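Local coordinates for B-cell lymphoma 3 protein (PDB 1K1A), which regulates transcription of NF-kappaB target genes, inhibiting nuclear entry of p50 and acting as a nuclear transcriptional activator, and is represented by its ankyrin repeat domain, at residues Pro23-His26 / Arg27-Leu31; Pro197-Arg200 / Thr201-Ser205; His215-Pro219 / Leu220-Arg224. All blocks are in the same frame, centred on the assembly; numbering follows the deposited sequence.

Contact 1 (Pro23-His26 / Arg27-Leu31); sequences PAVH and RLVNL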
ATOM      1  N   PRO A  23      23.428 -18.531   1.552  1.00 15.34           N
ATOM      2  CA  PRO A  23      23.965 -19.706   2.251  1.00 15.34           C
ATOM      3  C   PRO A  23      24.164 -19.459   3.751  1.00 15.24           C
ATOM      4  O   PRO A  23      23.832 -20.339   4.552  1.00 15.77           O
ATOM      5  CB  PRO A  23      25.318 -19.940   1.559  1.00 15.71           C
ATOM      6  CG  PRO A  23      25.150 -19.357   0.203  1.00 15.61           C
ATOM      7  CD  PRO A  23      24.248 -18.152   0.392  1.00 15.53           C
ATOM      8  N   ALA A  24      24.690 -18.293   4.127  1.00 14.96           N
ATOM      9  CA  ALA A  24      24.886 -17.974   5.545  1.00 14.29           C
ATOM     10  C   ALA A  24      23.541 -17.854   6.263  1.00 14.83           C
ATOM     11  O   ALA A  24      23.389 -18.301   7.411  1.00 14.51           O
ATOM     12  CB  ALA A  24      25.709 -16.700   5.717  1.00 14.11           C
ATOM     13  N   VAL A  25      22.564 -17.273   5.577  1.00 14.04           N
ATOM     14  CA  VAL A  25      21.224 -17.131   6.138  1.00 14.85           C
ATOM     15  C   VAL A  25      20.649 -18.499   6.458  1.00 15.47           C
ATOM     16  O   VAL A  25      20.131 -18.727   7.555  1.00 15.51           O
ATOM     17  CB  VAL A  25      20.288 -16.402   5.168  1.00 14.70           C
ATOM     18  CG1 VAL A  25      18.828 -16.496   5.641  1.00 13.78           C
ATOM     19  CG2 VAL A  25      20.725 -14.952   5.026  1.00 14.53           C
ATOM     20  N   HIS A  26      20.748 -19.412   5.499  1.00 15.97           N
ATOM     21  CA  HIS A  26      20.256 -20.767   5.682  1.00 17.43           C
ATOM     22  C   HIS A  26      20.924 -21.419   6.896  1.00 17.64           C
ATOM     23  O   HIS A  26      20.255 -21.985   7.764  1.00 17.01           O
ATOM     24  CB  HIS A  26      20.525 -21.591   4.423  1.00 18.15           C
ATOM     25  CG  HIS A  26      19.651 -22.799   4.289  1.00 21.56           C
ATOM     26  ND1 HIS A  26      18.455 -22.779   3.603  1.00 23.75           N
ATOM     27  CD2 HIS A  26      19.812 -24.070   4.729  1.00 24.66           C
ATOM     28  CE1 HIS A  26      17.908 -23.981   3.640  1.00 26.41           C
ATOM     29  NE2 HIS A  26      18.713 -24.785   4.315  1.00 26.66           N
ATOM     30  N   ARG A  27      22.248 -21.338   6.952  1.00 17.43           N
ATOM     31  CA  ARG A  27      22.990 -21.924   8.064  1.00 18.36           C
ATOM     32  C   ARG A  27      22.511 -21.369   9.408  1.00 17.91           C
ATOM     33  O   ARG A  27      22.245 -22.127  10.353  1.00 17.66           O
ATOM     34  CB  ARG A  27      24.488 -21.677   7.884  1.00 18.42           C
ATOM     35  CG  ARG A  27      25.310 -21.764   9.167  1.00 22.14           C
ATOM     36  CD  ARG A  27      26.830 -21.749   8.931  1.00 27.00           C
ATOM     37  NE  ARG A  27      27.466 -20.430   9.055  1.00 31.37           N
ATOM     38  CZ  ARG A  27      26.900 -19.257   8.756  1.00 33.21           C
ATOM     39  NH1 ARG A  27      27.594 -18.136   8.906  1.00 34.62           N
ATOM     40  NH2 ARG A  27      25.653 -19.195   8.312  1.00 33.52           N
ATOM     41  N   LEU A  28      22.381 -20.049   9.477  1.00 17.50           N
ATOM     42  CA  LEU A  28      21.935 -19.368  10.688  1.00 18.10           C
ATOM     43  C   LEU A  28      20.481 -19.691  11.067  1.00 18.34           C
ATOM     44  O   LEU A  28      20.141 -19.782  12.251  1.00 18.02           O
ATOM     45  CB  LEU A  28      22.106 -17.858  10.533  1.00 18.09           C
ATOM     46  CG  LEU A  28      23.538 -17.346  10.642  1.00 18.77           C
ATOM     47  CD1 LEU A  28      23.603 -15.883  10.243  1.00 19.60           C
ATOM     48  CD2 LEU A  28      24.049 -17.534  12.059  1.00 18.96           C
ATOM     49  N   VAL A  29      19.624 -19.833  10.064  1.00 18.63           N
ATOM     50  CA  VAL A  29      18.235 -20.201  10.321  1.00 19.42           C
ATOM     51  C   VAL A  29      18.166 -21.594  10.969  1.00 20.61           C
ATOM     52  O   VAL A  29      17.437 -21.800  11.944  1.00 20.26           O
ATOM     53  CB  VAL A  29      17.379 -20.129   9.048  1.00 19.27           C
ATOM     54  CG1 VAL A  29      16.076 -20.914   9.225  1.00 18.58           C
ATOM     55  CG2 VAL A  29      17.096 -18.656   8.689  1.00 18.05           C
ATOM     56  N   ASN A  30      18.956 -22.527  10.444  1.00 21.91           N
ATOM     57  CA  ASN A  30      19.055 -23.864  11.026  1.00 23.66           C
ATOM     58  C   ASN A  30      19.562 -23.814  12.467  1.00 24.03           C
ATOM     59  O   ASN A  30      19.028 -24.489  13.345  1.00 24.04           O
ATOM     60  CB  ASN A  30      19.960 -24.763  10.169  1.00 24.29           C
ATOM     61  CG  ASN A  30      19.338 -25.109   8.828  1.00 26.38           C
ATOM     62  OD1 ASN A  30      18.110 -25.134   8.686  1.00 30.20           O
ATOM     63  ND2 ASN A  30      20.180 -25.366   7.831  1.00 28.18           N
ATOM     64  N   LEU A  31      20.584 -22.999  12.706  1.00 24.62           N
ATOM     65  CA  LEU A  31      21.151 -22.828  14.042  1.00 25.56           C
ATOM     66  C   LEU A  31      20.137 -22.249  15.032  1.00 25.68           C
ATOM     67  O   LEU A  31      20.052 -22.694  16.174  1.00 25.52           O
ATOM     68  CB  LEU A  31      22.378 -21.919  13.981  1.00 25.86           C
ATOM     69  CG  LEU A  31      23.741 -22.542  14.276  1.00 28.50           C
ATOM     70  CD1 LEU A  31      24.700 -22.307  13.119  1.00 29.31           C
ATOM     71  CD2 LEU A  31      24.311 -21.943  15.573  1.00 30.13           C
TER

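Contact 2 (Pro197-Arg200 / Thr201-Ser205); sequences PLVR and TLVRS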
ATOM      1  N   PRO A 197      -8.364  15.759 -17.556  1.00 20.60           N
ATOM      2  CA  PRO A 197      -8.324  14.324 -17.876  1.00 20.22           C
ATOM      3  C   PRO A 197      -8.983  13.484 -16.785  1.00 19.67           C
ATOM      4  O   PRO A 197      -9.664  12.499 -17.090  1.00 19.53           O
ATOM      5  CB  PRO A 197      -6.826  14.024 -17.957  1.00 20.43           C
ATOM      6  CG  PRO A 197      -6.196  15.344 -18.278  1.00 20.78           C
ATOM      7  CD  PRO A 197      -7.018  16.360 -17.551  1.00 20.94           C
ATOM      8  N   LEU A 198      -8.796  13.884 -15.529  1.00 18.92           N
ATOM      9  CA  LEU A 198      -9.395  13.168 -14.409  1.00 18.49           C
ATOM     10  C   LEU A 198     -10.902  13.392 -14.339  1.00 17.60           C
ATOM     11  O   LEU A 198     -11.655  12.474 -14.036  1.00 17.22           O
ATOM     12  CB  LEU A 198      -8.729  13.556 -13.084  1.00 18.40           C
ATOM     13  CG  LEU A 198      -7.491  12.725 -12.706  1.00 19.75           C
ATOM     14  CD1 LEU A 198      -6.391  12.884 -13.736  1.00 21.54           C
ATOM     15  CD2 LEU A 198      -6.983  13.070 -11.308  1.00 19.33           C
ATOM     16  N   VAL A 199     -11.338  14.620 -14.597  1.00 16.93           N
ATOM     17  CA  VAL A 199     -12.761  14.910 -14.588  1.00 16.11           C
ATOM     18  C   VAL A 199     -13.446  14.038 -15.637  1.00 15.85           C
ATOM     19  O   VAL A 199     -14.469  13.405 -15.362  1.00 15.90           O
ATOM     20  CB  VAL A 199     -13.055  16.411 -14.852  1.00 16.18           C
ATOM     21  CG1 VAL A 199     -14.557  16.666 -14.857  1.00 16.32           C
ATOM     22  CG2 VAL A 199     -12.378  17.281 -13.797  1.00 15.73           C
ATOM     23  N   ARG A 200     -12.860  13.977 -16.828  1.00 15.27           N
ATOM     24  CA  ARG A 200     -13.427  13.178 -17.911  1.00 15.33           C
ATOM     25  C   ARG A 200     -13.533  11.709 -17.523  1.00 14.99           C
ATOM     26  O   ARG A 200     -14.564  11.073 -17.758  1.00 15.03           O
ATOM     27  CB  ARG A 200     -12.591  13.300 -19.188  1.00 15.81           C
ATOM     28  CG  ARG A 200     -12.774  14.617 -19.950  1.00 17.81           C
ATOM     29  CD  ARG A 200     -11.847  14.772 -21.156  1.00 21.17           C
ATOM     30  NE  ARG A 200     -11.883  16.128 -21.698  1.00 22.96           N
ATOM     31  CZ  ARG A 200     -10.845  16.950 -21.736  1.00 23.93           C
ATOM     32  NH1 ARG A 200      -9.657  16.561 -21.274  1.00 25.14           N
ATOM     33  NH2 ARG A 200     -10.992  18.170 -22.236  1.00 24.19           N
ATOM     34  N   THR A 201     -12.459  11.176 -16.949  1.00 14.24           N
ATOM     35  CA  THR A 201     -12.418   9.768 -16.554  1.00 14.62           C
ATOM     36  C   THR A 201     -13.444   9.435 -15.460  1.00 13.33           C
ATOM     37  O   THR A 201     -14.188   8.466 -15.579  1.00 13.11           O
ATOM     38  CB  THR A 201     -10.996   9.377 -16.119  1.00 14.86           C
ATOM     39  OG1 THR A 201     -10.179   9.189 -17.284  1.00 18.12           O
ATOM     40  CG2 THR A 201     -10.988   8.006 -15.467  1.00 15.91           C
ATOM     41  N   LEU A 202     -13.476  10.236 -14.399  1.00 12.67           N
ATOM     42  CA  LEU A 202     -14.441  10.023 -13.314  1.00 12.73           C
ATOM     43  C   LEU A 202     -15.908  10.095 -13.786  1.00 12.65           C
ATOM     44  O   LEU A 202     -16.727   9.277 -13.397  1.00 12.36           O
ATOM     45  CB  LEU A 202     -14.208  11.018 -12.169  1.00 12.30           C
ATOM     46  CG  LEU A 202     -12.862  10.937 -11.439  1.00 13.46           C
ATOM     47  CD1 LEU A 202     -12.632  12.166 -10.562  1.00 12.69           C
ATOM     48  CD2 LEU A 202     -12.761   9.655 -10.610  1.00 12.67           C
ATOM     49  N   VAL A 203     -16.236  11.088 -14.608  1.00 12.83           N
ATOM     50  CA  VAL A 203     -17.614  11.254 -15.083  1.00 13.43           C
ATOM     51  C   VAL A 203     -18.064  10.075 -15.940  1.00 13.77           C
ATOM     52  O   VAL A 203     -19.171   9.566 -15.785  1.00 13.74           O
ATOM     53  CB  VAL A 203     -17.801  12.573 -15.888  1.00 13.34           C
ATOM     54  CG1 VAL A 203     -19.168  12.594 -16.583  1.00 14.76           C
ATOM     55  CG2 VAL A 203     -17.649  13.782 -14.979  1.00 13.93           C
ATOM     56  N   ARG A 204     -17.200   9.626 -16.831  1.00 14.64           N
ATOM     57  CA  ARG A 204     -17.551   8.504 -17.676  1.00 15.80           C
ATOM     58  C   ARG A 204     -17.678   7.225 -16.860  1.00 15.24           C
ATOM     59  O   ARG A 204     -18.377   6.303 -17.258  1.00 15.01           O
ATOM     60  CB  ARG A 204     -16.517   8.307 -18.767  1.00 16.84           C
ATOM     61  CG  ARG A 204     -16.630   9.303 -19.888  1.00 20.58           C
ATOM     62  CD  ARG A 204     -15.793   8.935 -21.079  1.00 27.12           C
ATOM     63  NE  ARG A 204     -15.956   9.886 -22.167  1.00 32.19           N
ATOM     64  CZ  ARG A 204     -15.234   9.866 -23.271  1.00 34.63           C
ATOM     65  NH1 ARG A 204     -14.300   8.942 -23.425  1.00 35.24           N
ATOM     66  NH2 ARG A 204     -15.443  10.767 -24.223  1.00 36.87           N
ATOM     67  N   SER A 205     -16.999   7.183 -15.719  1.00 14.86           N
ATOM     68  CA  SER A 205     -17.025   6.006 -14.856  1.00 15.22           C
ATOM     69  C   SER A 205     -18.152   6.060 -13.846  1.00 15.08           C
ATOM     70  O   SER A 205     -18.233   5.211 -12.953  1.00 15.38           O
ATOM     71  CB  SER A 205     -15.691   5.838 -14.137  1.00 15.35           C
ATOM     72  OG  SER A 205     -14.662   5.603 -15.074  1.00 17.29           O
TER

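Contact 3 (His215-Pro219 / Leu220-Arg224); sequences HNDTP and LMVAR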
ATOM      1  N   HIS A 215     -20.027  21.679   3.079  1.00 25.11           N
ATOM      2  CA  HIS A 215     -20.190  23.094   2.771  1.00 24.88           C
ATOM      3  C   HIS A 215     -21.385  23.271   1.839  1.00 24.41           C
ATOM      4  O   HIS A 215     -21.705  24.387   1.426  1.00 24.64           O
ATOM      5  CB  HIS A 215     -18.904  23.653   2.137  1.00 24.70           C
ATOM      6  CG  HIS A 215     -18.907  25.142   1.952  1.00 25.85           C
ATOM      7  ND1 HIS A 215     -18.550  25.745   0.763  1.00 26.69           N
ATOM      8  CD2 HIS A 215     -19.204  26.150   2.808  1.00 24.93           C
ATOM      9  CE1 HIS A 215     -18.634  27.058   0.893  1.00 26.42           C
ATOM     10  NE2 HIS A 215     -19.034  27.329   2.123  1.00 26.32           N
ATOM     11  N   ASN A 216     -22.046  22.160   1.523  1.00 23.97           N
ATOM     12  CA  ASN A 216     -23.210  22.165   0.631  1.00 23.95           C
ATOM     13  C   ASN A 216     -22.828  22.391  -0.832  1.00 23.11           C
ATOM     14  O   ASN A 216     -23.671  22.721  -1.656  1.00 23.18           O
ATOM     15  CB  ASN A 216     -24.250  23.207   1.074  1.00 24.37           C
ATOM     16  CG  ASN A 216     -24.803  22.938   2.471  1.00 26.38           C
ATOM     17  OD1 ASN A 216     -25.374  23.830   3.110  1.00 28.78           O
ATOM     18  ND2 ASN A 216     -24.641  21.710   2.947  1.00 29.30           N
ATOM     19  N   ASP A 217     -21.553  22.204  -1.145  1.00 22.70           N
ATOM     20  CA  ASP A 217     -21.051  22.354  -2.509  1.00 22.18           C
ATOM     21  C   ASP A 217     -21.128  21.030  -3.275  1.00 22.10           C
ATOM     22  O   ASP A 217     -20.875  19.968  -2.705  1.00 22.05           O
ATOM     23  CB  ASP A 217     -19.583  22.776  -2.470  1.00 22.34           C
ATOM     24  CG  ASP A 217     -19.394  24.271  -2.414  1.00 22.30           C
ATOM     25  OD1 ASP A 217     -20.375  25.022  -2.590  1.00 23.16           O
ATOM     26  OD2 ASP A 217     -18.277  24.786  -2.207  1.00 23.13           O
ATOM     27  N   THR A 218     -21.482  21.093  -4.560  1.00 21.72           N
ATOM     28  CA  THR A 218     -21.404  19.919  -5.435  1.00 21.27           C
ATOM     29  C   THR A 218     -20.197  20.120  -6.341  1.00 21.20           C
ATOM     30  O   THR A 218     -19.688  21.233  -6.456  1.00 20.45           O
ATOM     31  CB  THR A 218     -22.665  19.779  -6.314  1.00 21.16           C
ATOM     32  OG1 THR A 218     -22.840  20.970  -7.099  1.00 20.46           O
ATOM     33  CG2 THR A 218     -23.926  19.692  -5.474  1.00 21.32           C
ATOM     34  N   PRO A 219     -19.734  19.061  -6.997  1.00 21.24           N
ATOM     35  CA  PRO A 219     -18.607  19.196  -7.921  1.00 21.65           C
ATOM     36  C   PRO A 219     -18.912  20.256  -8.983  1.00 22.38           C
ATOM     37  O   PRO A 219     -18.009  20.943  -9.467  1.00 22.58           O
ATOM     38  CB  PRO A 219     -18.504  17.803  -8.548  1.00 21.75           C
ATOM     39  CG  PRO A 219     -19.077  16.894  -7.509  1.00 21.29           C
ATOM     40  CD  PRO A 219     -20.220  17.672  -6.908  1.00 21.46           C
ATOM     41  N   LEU A 220     -20.184  20.395  -9.334  1.00 22.87           N
ATOM     42  CA  LEU A 220     -20.579  21.400 -10.304  1.00 23.86           C
ATOM     43  C   LEU A 220     -20.298  22.804  -9.752  1.00 23.86           C
ATOM     44  O   LEU A 220     -19.744  23.659 -10.448  1.00 24.03           O
ATOM     45  CB  LEU A 220     -22.061  21.248 -10.665  1.00 24.01           C
ATOM     46  CG  LEU A 220     -22.380  21.204 -12.161  1.00 26.13           C
ATOM     47  CD1 LEU A 220     -23.853  21.536 -12.411  1.00 27.46           C
ATOM     48  CD2 LEU A 220     -21.477  22.146 -12.939  1.00 27.34           C
ATOM     49  N   MET A 221     -20.645  23.023  -8.486  1.00 23.91           N
ATOM     50  CA  MET A 221     -20.485  24.336  -7.860  1.00 24.42           C
ATOM     51  C   MET A 221     -19.039  24.764  -7.622  1.00 24.83           C
ATOM     52  O   MET A 221     -18.769  25.950  -7.463  1.00 24.83           O
ATOM     53  CB  MET A 221     -21.273  24.408  -6.558  1.00 24.29           C
ATOM     54  CG  MET A 221     -22.761  24.251  -6.751  1.00 24.23           C
ATOM     55  SD  MET A 221     -23.577  23.873  -5.222  1.00 23.89           S
ATOM     56  CE  MET A 221     -23.096  25.288  -4.243  1.00 25.43           C
ATOM     57  N   VAL A 222     -18.114  23.808  -7.582  1.00 25.10           N
ATOM     58  CA  VAL A 222     -16.710  24.145  -7.372  1.00 25.70           C
ATOM     59  C   VAL A 222     -15.906  24.102  -8.673  1.00 25.98           C
ATOM     60  O   VAL A 222     -14.698  24.278  -8.656  1.00 26.14           O
ATOM     61  CB  VAL A 222     -16.034  23.231  -6.323  1.00 25.60           C
ATOM     62  CG1 VAL A 222     -16.779  23.288  -4.994  1.00 25.69           C
ATOM     63  CG2 VAL A 222     -15.926  21.792  -6.839  1.00 26.16           C
ATOM     64  N   ALA A 223     -16.586  23.875  -9.791  1.00 26.61           N
ATOM     65  CA  ALA A 223     -15.917  23.787 -11.085  1.00 27.38           C
ATOM     66  C   ALA A 223     -14.978  24.967 -11.272  1.00 28.33           C
ATOM     67  O   ALA A 223     -15.381  26.122 -11.126  1.00 28.36           O
ATOM     68  CB  ALA A 223     -16.929  23.730 -12.199  1.00 27.32           C
ATOM     69  N   ARG A 224     -13.727  24.680 -11.601  1.00 28.98           N
ATOM     70  CA  ARG A 224     -12.732  25.735 -11.724  1.00 29.92           C
ATOM     71  C   ARG A 224     -12.897  26.613 -12.967  1.00 29.81           C
ATOM     72  O   ARG A 224     -12.499  27.777 -12.965  1.00 30.28           O
ATOM     73  CB  ARG A 224     -11.325  25.152 -11.675  1.00 30.25           C
ATOM     74  CG  ARG A 224     -10.276  26.163 -11.285  1.00 32.21           C
ATOM     75  CD  ARG A 224      -8.959  25.556 -10.866  1.00 35.87           C
ATOM     76  NE  ARG A 224      -8.090  26.538 -10.226  1.00 38.20           N
ATOM     77  CZ  ARG A 224      -6.768  26.471 -10.238  1.00 39.58           C
ATOM     78  NH1 ARG A 224      -6.163  25.468 -10.857  1.00 40.57           N
ATOM     79  NH2 ARG A 224      -6.048  27.407  -9.630  1.00 40.40           N
TER

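Contact 1 (Pro23-His26 / Arg27-Leu31)
Val25 and Val29 meet one turn apart on helix 22-34, the second helix of the first ankyrin repeat, and mark its tightly packed side. Val25 CG1 comes within 4.1 Å of Val29 CG2, the two branches crossing at a slant, and both valines rest on Leu64 of helix 59-67 in the next repeat. Ala24 and Leu28 turn to helix 12-18 of their own repeat, where both touch Ala16. Beneath these side chains run the regular i to i+4 bonds, among them Val29 N to Val25 O at 2.8 Å. The looser, more exposed side carries His26, Arg27 and Asn30. The imidazole of His26 and the amide of Asn30 stand almost at right angles, their planes 89° apart, with ND2 of Asn30 3.4 Å from CD2 of His26. With an alanine here in place of Asn30, the His26 ring would probably lose this amide beside it and be freer to turn. Arg27 starts out with CG anti to its backbone N (chi1 158°), then bends at chi3, which brings the guanidinium back over the preceding turn, NH2 lying 3.6 Å from CB of Ala24. The carbonyl of Ala24 thus has two donors: Leu28 N at 2.9 Å, and Arg27 NH2, which reaches Ala24 O at 2.6 Å in a bent, weak bond with the oxygen at the edge of the guanidinium group, in its plane.

Contact 2 (Pro197-Arg200 / Thr201-Ser205)
Pro197 O takes two donors from a single residue one turn on: the backbone N of Thr201 at 3.1 Å and, weakly, its hydroxyl, with Thr201 OG1 3.4 Å from Pro197 O. The hydroxyl can lean back this way because OG1 sits anti to the carbonyl carbon and beside the backbone N (chi1 -78°). One residue further along helix 196-204, the second helix of the sixth ankyrin repeat, Leu202 N bonds to Leu198 O at 2.9 Å and almost straight (174°). The same carbonyl is covered by the branch point of its partner, Leu202 CG lying 3.3 Å from Leu198 O. Val203 follows suit, its CG2 packed 3.2 Å from Val199 O and also 4.2 Å from Val199 CG1, an i to i+4 valine pair. On the more open side Arg200 and Arg204 both run out extended from CG to NE; their charged groups do not touch, Arg200 NE staying 6.9 Å from Arg204 NH2. The helix ends just beyond, where the hydroxyl of Ser205 turns back and gives a bond of 2.9 Å from OG to Thr201 O, supplementing a weak bond from its backbone N. Three helices touch this one: Leu198, Val199 and Leu202 lie on Ala190 of helix 186-193, Thr201 faces Leu163, Gln167 and Leu170 of helix 163-171 in the preceding repeat, and Val199 and Val203 pack on Leu232 of helix 226-232 in the last.

Contact 3 (His215-Pro219 / Leu220-Arg224)
The Thr-Pro-Leu-Met sequence of Thr218 to Met221 is the seventh repeat's version of the TPLH motif of ankyrin repeats, and its Thr218 and Met221 fold onto each other. The threonine hydroxyl stands between its own backbone N and carbonyl carbon (chi1 58°), which points it at the amide of Met221, three residues on: OG1 of Thr218 accepts a weak bond of 3.3 Å from Met221 N. Thr218 O draws two amides as well, Val222 N at 3.2 Å, nearly in line with the carbonyl, and Met221 N in a weaker, strongly bent approach. Met221 in turn wraps back along the chain. Its SD receives the backbone N of Thr218 in a weak bond of 3.5 Å, and the bend at chi3 carries the methyl on to Asp217, with Met221 CE 3.2 Å from Asp217 OD1. The other carboxylate oxygen lies against Val222, whose CG1 is 3.5 Å from Asp217 OD2. That same OD2 is bonded at 3.1 Å by ND1 of His215; OD2 lies close to the plane of the imidazole, whereas ND1 approaches from above the carboxylate plane (71° out of it). The carboxylate thus touches the imidazole, the Met221 methyl and Val222, and the histidine bond probably helps fix its rotation. Overlapping the end of the motif, a type I beta turn runs from Leu220 to Ala223, with Ala223 N bonding to Leu220 O at 3.2 Å. Pro219 packs on Leu187 and His188 of helix 186-193, and its carbonyl bonds to the hydroxyl of Ser191; Leu220 rests on Ile229 and Leu232 of helix 226-232. A threonine hydroxyl turned to a backbone amide three residues on is characteristic of the TPLH motif in the ankyrin repeat.

In the fold
Along the chain the contacts follow in series, in ankyrin repeats 1, 6 and 7. Contact 1, on helix 22-34, lies near the amino-terminal end of the elongated stack, its centre about 53 Å from that of contact 2 and about 61 Å from that of contact 3, across the middle of the chain. Contacts 2 and 3 are neighbours, their centres about 16 Å apart and nearest atoms about 8 Å apart without touching; helices 186-193 and 226-232 pack against both. Contacts 1 and 2 occupy equivalent second helices, each with a valine pair packed on the next repeat, which illustrates how successive units join into the long domain of a protein that binds NF-kappaB p50 and p52 homodimers.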